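Local coordinates for protein tryptophanyl-tRNA synthetase (PDB 2EL7) that probably attaches tryptophan to its cognate tRNA at the expense of ATP, working as a homodimeric class I aminoacyl-tRNA synthetase, at residues C40-H45 / L127-L132; N49-D54 / T121-L126; D136-K141 / E156-I161. All coordinates share one frame; numbering follows the deposited sequence.

Contact 1: C40-H45 / L127-L132; sequences CIVDYH and LMYPVL
H45, whose backbone N donates to V42 O at 2.9 Å within a tight turn, lays its imidazole over one face of the Y129 phenol. The two rings form an offset stack, centroids 4.3 Å apart and planes only 20° from parallel. Y129 gets there by extending from its helix with CG opposite the backbone N (chi1 -171°), which carries the phenol straight across to the turn. The far end of the ring is closely fitted: Y129 OH lies 3.1 Å from H45 CB, and V42 CG2 stands 4.0 Å from that same Y129 OH. With a leucine in place of Y129, the H45 imidazole would probably lose its stacking partner and a gap would open beside V42. V42 is the centre of an inverse gamma turn, with D43 N bonded to I41 O at 2.9 Å, and this turn brings the chain off the strand to face the helix. One step along, Y44 CB packs on L132 CD2 at 4.1 Å, while the Y44 ring leads away to meet W95 of the second subunit edge-to-face. H45 also touches Q9, predicted to bind ATP, and V42 lies close to D136, predicted to bind tryptophan, so the stack probably borders the active site. Segment 40-45 takes in the last residues of strand 37-41, the middle strand of a parallel sheet between strands 4-8 and 80-83, and the turn after it; helix 124-139, kinked at P130, presents Y129 and L132 to it and turns V131 and M128 toward helix 89-99.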
loop_
_atom_site.group_PDB
_atom_site.type_symbol
_atom_site.label_atom_id
_atom_site.label_comp_id
_atom_site.label_asym_id
_atom_site.label_seq_id
_atom_site.Cartn_x
_atom_site.Cartn_y
_atom_site.Cartn_z
ATOM N N CYS A 40 9.532 0.396 -16.437
ATOM C CA CYS A 40 9.628 0.263 -14.980
ATOM C C CYS A 40 10.185 -1.069 -14.484
ATOM O O CYS A 40 9.583 -2.114 -14.712
ATOM C CB CYS A 40 8.227 0.488 -14.384
ATOM S SG CYS A 40 8.061 0.622 -12.573
ATOM N N ILE A 41 11.332 -1.016 -13.801
ATOM C CA ILE A 41 11.966 -2.196 -13.240
ATOM C C ILE A 41 11.178 -2.447 -11.942
ATOM O O ILE A 41 11.338 -1.719 -10.957
ATOM C CB ILE A 41 13.466 -1.920 -12.933
ATOM C CG1 ILE A 41 14.251 -1.768 -14.242
ATOM C CG2 ILE A 41 14.057 -3.056 -12.095
ATOM C CD1 ILE A 41 15.721 -1.388 -14.053
ATOM N N VAL A 42 10.340 -3.477 -11.929
ATOM C CA VAL A 42 9.505 -3.727 -10.753
ATOM C C VAL A 42 10.141 -4.464 -9.569
ATOM O O VAL A 42 9.755 -5.584 -9.248
ATOM C CB VAL A 42 8.173 -4.444 -11.158
ATOM C CG1 VAL A 42 7.330 -3.510 -11.995
ATOM C CG2 VAL A 42 8.460 -5.709 -11.937
ATOM N N ASP A 43 11.057 -3.786 -8.882
ATOM C CA ASP A 43 11.762 -4.380 -7.755
ATOM C C ASP A 43 10.819 -4.807 -6.623
ATOM O O ASP A 43 11.078 -5.801 -5.944
ATOM C CB ASP A 43 12.866 -3.424 -7.252
ATOM C CG ASP A 43 12.341 -2.041 -6.856
ATOM O OD1 ASP A 43 13.096 -1.293 -6.212
ATOM O OD2 ASP A 43 11.188 -1.690 -7.173
ATOM N N TYR A 44 9.719 -4.082 -6.433
ATOM C CA TYR A 44 8.744 -4.442 -5.404
ATOM C C TYR A 44 8.120 -5.816 -5.630
ATOM O O TYR A 44 7.586 -6.404 -4.698
ATOM C CB TYR A 44 7.631 -3.391 -5.311
ATOM C CG TYR A 44 7.964 -2.256 -4.359
ATOM C CD1 TYR A 44 7.418 -0.980 -4.535
ATOM C CD2 TYR A 44 8.839 -2.454 -3.294
ATOM C CE1 TYR A 44 7.746 0.071 -3.677
ATOM C CE2 TYR A 44 9.173 -1.412 -2.424
ATOM C CZ TYR A 44 8.627 -0.155 -2.621
ATOM O OH TYR A 44 8.971 0.874 -1.765
ATOM N N HIS A 45 8.197 -6.329 -6.860
ATOM C CA HIS A 45 7.641 -7.644 -7.193
ATOM C C HIS A 45 8.481 -8.759 -6.554
ATOM O O HIS A 45 7.971 -9.853 -6.282
ATOM C CB HIS A 45 7.586 -7.804 -8.720
ATOM C CG HIS A 45 7.037 -9.115 -9.200
ATOM N ND1 HIS A 45 5.968 -9.750 -8.601
ATOM C CD2 HIS A 45 7.382 -9.884 -10.262
ATOM C CE1 HIS A 45 5.679 -10.851 -9.272
ATOM N NE2 HIS A 45 6.523 -10.954 -10.285
ATOM N N LEU A 127 -1.831 -12.093 -3.158
ATOM C CA LEU A 127 -3.199 -11.663 -3.432
ATOM C C LEU A 127 -3.316 -10.209 -3.903
ATOM O O LEU A 127 -3.996 -9.929 -4.890
ATOM C CB LEU A 127 -4.099 -11.849 -2.198
ATOM C CG LEU A 127 -5.553 -11.363 -2.386
ATOM C CD1 LEU A 127 -6.302 -12.361 -3.256
ATOM C CD2 LEU A 127 -6.264 -11.229 -1.043
ATOM N N MET A 128 -2.643 -9.301 -3.197
ATOM C CA MET A 128 -2.696 -7.866 -3.488
ATOM C C MET A 128 -1.778 -7.340 -4.620
ATOM O O MET A 128 -1.912 -6.185 -5.034
ATOM C CB MET A 128 -2.412 -7.069 -2.201
ATOM C CG MET A 128 -3.285 -7.435 -1.017
ATOM S SD MET A 128 -5.040 -7.376 -1.476
ATOM C CE MET A 128 -5.154 -5.777 -2.188
ATOM N N TYR A 129 -0.871 -8.161 -5.136
ATOM C CA TYR A 129 0.026 -7.655 -6.181
ATOM C C TYR A 129 -0.664 -7.034 -7.389
ATOM O O TYR A 129 -0.232 -5.995 -7.894
ATOM C CB TYR A 129 0.975 -8.748 -6.660
ATOM C CG TYR A 129 2.067 -8.239 -7.576
ATOM C CD1 TYR A 129 2.979 -7.287 -7.139
ATOM C CD2 TYR A 129 2.174 -8.702 -8.903
ATOM C CE1 TYR A 129 3.976 -6.800 -8.001
ATOM C CE2 TYR A 129 3.158 -8.227 -9.759
ATOM C CZ TYR A 129 4.055 -7.278 -9.307
ATOM O OH TYR A 129 5.030 -6.800 -10.166
ATOM N N PRO A 130 -1.749 -7.651 -7.881
ATOM C CA PRO A 130 -2.384 -7.020 -9.048
ATOM C C PRO A 130 -2.854 -5.585 -8.790
ATOM O O PRO A 130 -2.852 -4.750 -9.705
ATOM C CB PRO A 130 -3.524 -7.976 -9.377
ATOM C CG PRO A 130 -2.927 -9.334 -8.962
ATOM C CD PRO A 130 -2.302 -8.998 -7.627
ATOM N N VAL A 131 -3.259 -5.282 -7.556
ATOM C CA VAL A 131 -3.700 -3.917 -7.234
ATOM C C VAL A 131 -2.489 -2.974 -7.312
ATOM O O VAL A 131 -2.606 -1.857 -7.830
ATOM C CB VAL A 131 -4.366 -3.854 -5.846
ATOM C CG1 VAL A 131 -4.837 -2.405 -5.540
ATOM C CG2 VAL A 131 -5.569 -4.809 -5.835
ATOM N N LEU A 132 -1.322 -3.446 -6.849
ATOM C CA LEU A 132 -0.083 -2.676 -6.928
ATOM C C LEU A 132 0.227 -2.385 -8.400
ATOM O O LEU A 132 0.542 -1.248 -8.751
ATOM C CB LEU A 132 1.081 -3.452 -6.311
ATOM C CG LEU A 132 2.423 -2.718 -6.165
ATOM C CD1 LEU A 132 2.245 -1.577 -5.232
ATOM C CD2 LEU A 132 3.506 -3.652 -5.614
#

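Contact 2: N49-D54 / T121-L126; sequences NPLAYD and TVWSGL
P50 and W123 meet through a CH-pi interaction. The pyrrolidine places CG over one face of the indole, 3.6 Å from the centroid of the five-membered ring and 19° off its normal; the nearest indole atom is CE2, 3.5 Å from P50 CG. P50 CD sits farther along the same ring, 3.7 Å from W123 NE1. The indole swings toward the proline because W123 CG lies opposite its carbonyl carbon (chi1 -59°). On the opposite face T121 CG2 rests over the ring, so a threonine methyl from its own segment and a proline methylene from across the contact hold the indole flat between them. Plain apolar packing adds to this: L51 CG approaches W123 CZ2 at 4.3 Å, reaching the benzene part of the indole obliquely. A looser polar-apolar touch is made by N49, whose OD1 lies 4.2 Å from L126 CD1. No hydrogen bond spans the two segments; backbone bonds shape the turn at 49-53, while the S124 and Y53 hydroxyls bond to T101 O and V325 O of the second subunit. N49 O accepts from two donors, A52 N at 3.1 Å and Y53 N at 3.0 Å, which curls the chain into a turn and presents P50 to the indole. D54 then occupies the N-cap position of the next helix, where its side chain caps a backbone N and its OD2 also bonds to S56 OG. W123 holds the corresponding N-cap position on the other side. The contact therefore ties the loop between strand 37-41 and helix 55-72 to the start of helix 124-139. Helix 110-115 touches V122 and L126 here, and the second subunit closes in as well, T99 of that subunit packing on W123 and L168 of that subunit on L51.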
loop_
_atom_site.group_PDB
_atom_site.type_symbol
_atom_site.label_atom_id
_atom_site.label_comp_id
_atom_site.label_asym_id
_atom_site.label_seq_id
_atom_site.Cartn_x
_atom_site.Cartn_y
_atom_site.Cartn_z
ATOM N N ASN A 49 7.816 -12.939 -2.475
ATOM C CA ASN A 49 8.264 -14.253 -2.012
ATOM C C ASN A 49 9.346 -13.944 -0.958
ATOM O O ASN A 49 10.549 -14.158 -1.170
ATOM C CB ASN A 49 8.785 -15.069 -3.193
ATOM C CG ASN A 49 7.673 -15.371 -4.217
ATOM O OD1 ASN A 49 6.715 -16.102 -3.924
ATOM N ND2 ASN A 49 7.791 -14.788 -5.414
ATOM N N PRO A 50 8.896 -13.440 0.212
ATOM C CA PRO A 50 9.720 -13.045 1.354
ATOM C C PRO A 50 10.795 -13.971 1.885
ATOM O O PRO A 50 11.867 -13.496 2.229
ATOM C CB PRO A 50 8.681 -12.639 2.411
ATOM C CG PRO A 50 7.527 -13.468 2.096
ATOM C CD PRO A 50 7.467 -13.420 0.587
ATOM N N LEU A 51 10.545 -15.274 1.945
ATOM C CA LEU A 51 11.569 -16.177 2.472
ATOM C C LEU A 51 12.536 -16.663 1.428
ATOM O O LEU A 51 13.612 -17.170 1.775
ATOM C CB LEU A 51 10.942 -17.399 3.137
ATOM C CG LEU A 51 9.840 -17.216 4.184
ATOM C CD1 LEU A 51 9.829 -18.416 5.091
ATOM C CD2 LEU A 51 10.076 -15.968 4.994
ATOM N N ALA A 52 12.162 -16.495 0.158
ATOM C CA ALA A 52 12.966 -16.945 -0.979
ATOM C C ALA A 52 13.874 -15.906 -1.659
ATOM O O ALA A 52 15.029 -16.213 -1.958
ATOM C CB ALA A 52 12.050 -17.603 -2.033
ATOM N N TYR A 53 13.366 -14.703 -1.938
ATOM C CA TYR A 53 14.199 -13.675 -2.573
ATOM C C TYR A 53 15.308 -13.269 -1.577
ATOM O O TYR A 53 15.109 -13.302 -0.349
ATOM C CB TYR A 53 13.327 -12.475 -2.999
ATOM C CG TYR A 53 13.302 -11.298 -2.056
ATOM C CD1 TYR A 53 14.104 -10.183 -2.290
ATOM C CD2 TYR A 53 12.503 -11.304 -0.918
ATOM C CE1 TYR A 53 14.116 -9.111 -1.420
ATOM C CE2 TYR A 53 12.512 -10.224 -0.028
ATOM C CZ TYR A 53 13.324 -9.132 -0.289
ATOM O OH TYR A 53 13.364 -8.065 0.591
ATOM N N ASP A 54 16.487 -12.926 -2.083
ATOM C CA ASP A 54 17.590 -12.570 -1.191
ATOM C C ASP A 54 17.781 -11.062 -1.135
ATOM O O ASP A 54 18.275 -10.455 -2.067
ATOM C CB ASP A 54 18.883 -13.258 -1.648
ATOM C CG ASP A 54 20.053 -13.005 -0.695
ATOM O OD1 ASP A 54 21.165 -13.491 -1.007
ATOM O OD2 ASP A 54 19.876 -12.326 0.357
ATOM N N THR A 121 3.042 -20.901 1.516
ATOM C CA THR A 121 2.395 -19.847 2.265
ATOM C C THR A 121 1.677 -18.897 1.329
ATOM O O THR A 121 2.271 -18.409 0.358
ATOM C CB THR A 121 3.402 -19.056 3.083
ATOM O OG1 THR A 121 4.004 -19.926 4.043
ATOM C CG2 THR A 121 2.703 -17.909 3.796
ATOM N N VAL A 122 0.404 -18.636 1.606
ATOM C CA VAL A 122 -0.314 -17.723 0.750
ATOM C C VAL A 122 -0.216 -16.329 1.359
ATOM O O VAL A 122 -1.017 -15.941 2.210
ATOM C CB VAL A 122 -1.808 -18.204 0.475
ATOM C CG1 VAL A 122 -2.364 -18.927 1.662
ATOM C CG2 VAL A 122 -2.702 -17.022 0.099
ATOM N N TRP A 123 0.813 -15.596 0.931
ATOM C CA TRP A 123 1.051 -14.239 1.397
ATOM C C TRP A 123 0.038 -13.234 0.809
ATOM O O TRP A 123 -0.426 -13.377 -0.337
ATOM C CB TRP A 123 2.472 -13.788 1.031
ATOM C CG TRP A 123 3.573 -14.661 1.593
ATOM C CD1 TRP A 123 4.354 -15.558 0.896
ATOM C CD2 TRP A 123 4.007 -14.734 2.958
ATOM N NE1 TRP A 123 5.234 -16.173 1.745
ATOM C CE2 TRP A 123 5.045 -15.688 3.016
ATOM C CE3 TRP A 123 3.621 -14.088 4.130
ATOM C CZ2 TRP A 123 5.701 -16.013 4.208
ATOM C CZ3 TRP A 123 4.269 -14.406 5.312
ATOM C CH2 TRP A 123 5.300 -15.363 5.343
ATOM N N SER A 124 -0.305 -12.218 1.592
ATOM C CA SER A 124 -1.248 -11.201 1.128
ATOM C C SER A 124 -0.607 -10.487 -0.062
ATOM O O SER A 124 -1.292 -9.929 -0.908
ATOM C CB SER A 124 -1.568 -10.205 2.256
ATOM O OG SER A 124 -2.074 -10.889 3.380
ATOM N N GLY A 125 0.721 -10.524 -0.106
ATOM C CA GLY A 125 1.449 -9.936 -1.212
ATOM C C GLY A 125 1.042 -10.585 -2.523
ATOM O O GLY A 125 0.838 -9.882 -3.513
ATOM N N LEU A 126 0.928 -11.912 -2.550
ATOM C CA LEU A 126 0.491 -12.604 -3.767
ATOM C C LEU A 126 -0.921 -12.111 -4.140
ATOM O O LEU A 126 -1.178 -11.753 -5.300
ATOM C CB LEU A 126 0.425 -14.140 -3.574
ATOM C CG LEU A 126 1.656 -15.057 -3.426
ATOM C CD1 LEU A 126 2.925 -14.332 -3.923
ATOM C CD2 LEU A 126 1.801 -15.518 -1.948
#

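Contact 3: D136-K141 / E156-I161; sequences DILIYK and ELTREI
T158 packs against I137 and L138, and its side chain divides at CB into an apolar and a polar branch. CB itself serves as the fork: with CG2 opposite the backbone N and OG1 beside it (chi1 -54°), the methyl heads for the neighbouring helix while the hydroxyl turns back along its own. The methyl carries the contact. T158 CG2 lies 3.6 Å from L138 CG, 3.7 Å from L138 CD1 and 3.8 Å from L138 CD2, so it is set against the fork of the leucine rather than against one tip. The same methyl also meets I137 CG2 at 4.1 Å. The hydroxyl has its strongest partner outside the contact: OG1 is hydrogen-bonded to H154 O, one turn back in helix 153-169, which satisfies this buried polar atom without any bond across. The end of I137 slants across, with CD1 4.0 Å from T158 OG1. L138 also reaches past the side chain to the backbone, CD1 being 3.8 Å from T158 O. L138 and T158 run antiparallel, each side chain passing the other, with no hydrogen bond between segments 136-141 and 156-161. F97 of helix 89-99 packs on L138 as well, and A134 touches T158. Just beyond, helix 124-139 ends in a Schellman motif with K141, at positive phi, as its C-prime residue; K141 N bonds to L138 O at 2.9 Å, and the K141 amine forms a salt bridge with E320. Helix 153-169 links the parallel strands 144-146 and 177-179, so the contact packs the helix of a beta-alpha-beta crossover, part of the Rossmann-type catalytic fold of class I synthetases, on helix 124-139, which carries D136, predicted to bind tryptophan.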
loop_
_atom_site.group_PDB
_atom_site.type_symbol
_atom_site.label_atom_id
_atom_site.label_comp_id
_atom_site.label_asym_id
_atom_site.label_seq_id
_atom_site.Cartn_x
_atom_site.Cartn_y
_atom_site.Cartn_z
ATOM N N ASP A 136 0.493 1.251 -10.476
ATOM C CA ASP A 136 1.713 1.567 -11.201
ATOM C C ASP A 136 1.294 2.017 -12.612
ATOM O O ASP A 136 1.800 3.002 -13.132
ATOM C CB ASP A 136 2.597 0.310 -11.250
ATOM C CG ASP A 136 4.077 0.603 -11.021
ATOM O OD1 ASP A 136 4.425 1.722 -10.565
ATOM O OD2 ASP A 136 4.890 -0.318 -11.298
ATOM N N ILE A 137 0.353 1.297 -13.211
ATOM C CA ILE A 137 -0.130 1.618 -14.544
ATOM C C ILE A 137 -0.904 2.946 -14.581
ATOM O O ILE A 137 -0.628 3.815 -15.423
ATOM C CB ILE A 137 -1.055 0.488 -15.108
ATOM C CG1 ILE A 137 -0.248 -0.794 -15.335
ATOM C CG2 ILE A 137 -1.709 0.940 -16.411
ATOM C CD1 ILE A 137 -1.067 -1.947 -15.873
ATOM N N LEU A 138 -1.843 3.124 -13.656
ATOM C CA LEU A 138 -2.624 4.343 -13.669
ATOM C C LEU A 138 -1.982 5.616 -13.081
ATOM O O LEU A 138 -2.349 6.742 -13.473
ATOM C CB LEU A 138 -3.984 4.064 -13.040
ATOM C CG LEU A 138 -4.685 2.872 -13.720
ATOM C CD1 LEU A 138 -6.021 2.561 -13.016
ATOM C CD2 LEU A 138 -4.894 3.162 -15.206
ATOM N N ILE A 139 -1.026 5.470 -12.162
ATOM C CA ILE A 139 -0.390 6.663 -11.581
ATOM C C ILE A 139 0.300 7.490 -12.684
ATOM O O ILE A 139 0.477 8.713 -12.543
ATOM C CB ILE A 139 0.678 6.292 -10.550
ATOM C CG1 ILE A 139 1.028 7.508 -9.702
ATOM C CG2 ILE A 139 1.974 5.849 -11.262
ATOM C CD1 ILE A 139 0.244 7.627 -8.463
ATOM N N TYR A 140 0.687 6.807 -13.768
ATOM C CA TYR A 140 1.381 7.412 -14.900
ATOM C C TYR A 140 0.447 7.597 -16.094
ATOM O O TYR A 140 0.888 7.996 -17.189
ATOM C CB TYR A 140 2.572 6.536 -15.339
ATOM C CG TYR A 140 3.602 6.275 -14.255
ATOM C CD1 TYR A 140 3.898 4.970 -13.837
ATOM C CD2 TYR A 140 4.224 7.330 -13.602
ATOM C CE1 TYR A 140 4.777 4.741 -12.783
ATOM C CE2 TYR A 140 5.091 7.117 -12.564
ATOM C CZ TYR A 140 5.363 5.824 -12.141
ATOM O OH TYR A 140 6.126 5.656 -11.001
ATOM N N LYS A 141 -0.836 7.299 -15.877
ATOM C CA LYS A 141 -1.851 7.423 -16.915
ATOM C C LYS A 141 -1.439 6.703 -18.187
ATOM O O LYS A 141 -1.708 7.188 -19.276
ATOM C CB LYS A 141 -2.110 8.896 -17.249
ATOM C CG LYS A 141 -3.392 9.501 -16.665
ATOM C CD LYS A 141 -3.215 9.996 -15.249
ATOM C CE LYS A 141 -4.483 10.664 -14.683
ATOM N NZ LYS A 141 -4.750 12.053 -15.147
ATOM N N GLU A 156 -7.139 -6.289 -17.271
ATOM C CA GLU A 156 -8.595 -6.195 -17.141
ATOM C C GLU A 156 -8.982 -5.670 -15.751
ATOM O O GLU A 156 -9.920 -4.884 -15.619
ATOM C CB GLU A 156 -9.260 -7.555 -17.409
ATOM C CG GLU A 156 -9.258 -7.918 -18.905
ATOM C CD GLU A 156 -9.528 -9.415 -19.214
ATOM O OE1 GLU A 156 -9.571 -9.757 -20.429
ATOM O OE2 GLU A 156 -9.692 -10.236 -18.266
ATOM N N LEU A 157 -8.256 -6.087 -14.716
ATOM C CA LEU A 157 -8.549 -5.609 -13.372
ATOM C C LEU A 157 -8.333 -4.110 -13.344
ATOM O O LEU A 157 -9.141 -3.366 -12.783
ATOM C CB LEU A 157 -7.627 -6.274 -12.338
ATOM C CG LEU A 157 -7.773 -5.770 -10.891
ATOM C CD1 LEU A 157 -9.097 -6.254 -10.321
ATOM C CD2 LEU A 157 -6.605 -6.237 -10.027
ATOM N N THR A 158 -7.241 -3.665 -13.956
ATOM C CA THR A 158 -6.897 -2.249 -14.006
ATOM C C THR A 158 -7.989 -1.405 -14.665
ATOM O O THR A 158 -8.315 -0.311 -14.159
ATOM C CB THR A 158 -5.565 -2.054 -14.745
ATOM O OG1 THR A 158 -4.572 -2.882 -14.124
ATOM C CG2 THR A 158 -5.090 -0.593 -14.687
ATOM N N ARG A 159 -8.570 -1.888 -15.767
ATOM C CA ARG A 159 -9.631 -1.122 -16.437
ATOM C C ARG A 159 -10.861 -1.090 -15.536
ATOM O O ARG A 159 -11.511 -0.062 -15.404
ATOM C CB ARG A 159 -10.024 -1.713 -17.809
ATOM C CG ARG A 159 -8.939 -1.695 -18.884
ATOM C CD ARG A 159 -9.525 -1.994 -20.283
ATOM N NE ARG A 159 -9.995 -3.364 -20.396
ATOM C CZ ARG A 159 -9.276 -4.368 -20.887
ATOM N NH1 ARG A 159 -9.798 -5.592 -20.934
ATOM N NH2 ARG A 159 -8.050 -4.152 -21.357
ATOM N N GLU A 160 -11.179 -2.212 -14.909
ATOM C CA GLU A 160 -12.326 -2.243 -14.020
ATOM C C GLU A 160 -12.171 -1.190 -12.926
ATOM O O GLU A 160 -13.120 -0.482 -12.619
ATOM C CB GLU A 160 -12.506 -3.649 -13.410
ATOM C CG GLU A 160 -13.363 -4.590 -14.291
ATOM C CD GLU A 160 -13.268 -6.068 -13.897
ATOM O OE1 GLU A 160 -13.735 -6.931 -14.679
ATOM O OE2 GLU A 160 -12.727 -6.373 -12.814
ATOM N N ILE A 161 -10.969 -1.091 -12.360
ATOM C CA ILE A 161 -10.669 -0.134 -11.304
ATOM C C ILE A 161 -10.741 1.295 -11.828
ATOM O O ILE A 161 -11.198 2.195 -11.134
ATOM C CB ILE A 161 -9.243 -0.409 -10.680
ATOM C CG1 ILE A 161 -9.272 -1.717 -9.874
ATOM C CG2 ILE A 161 -8.816 0.736 -9.767
ATOM C CD1 ILE A 161 -7.952 -2.119 -9.337
#

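All three contacts use helix 124-139, taken up in turn at its start (contact 2), its middle (contact 1) and its end (contact 3). The centres of contacts 1 and 2 are about 12 Å apart, as are those of 1 and 3, while 2 and 3 stand about 24 Å apart. Along the chain contact 2 falls within the span of contact 1, and contact 3 follows both. Contacts 1 and 3 touch where C40 SG lies 3.5 Å from D136 OD2. One helix thereby joins the parallel sheet holding strand 37-41 to helix 153-169; contacts 1 and 2 also touch the second subunit, which is consistent with an active site near the dimer interface.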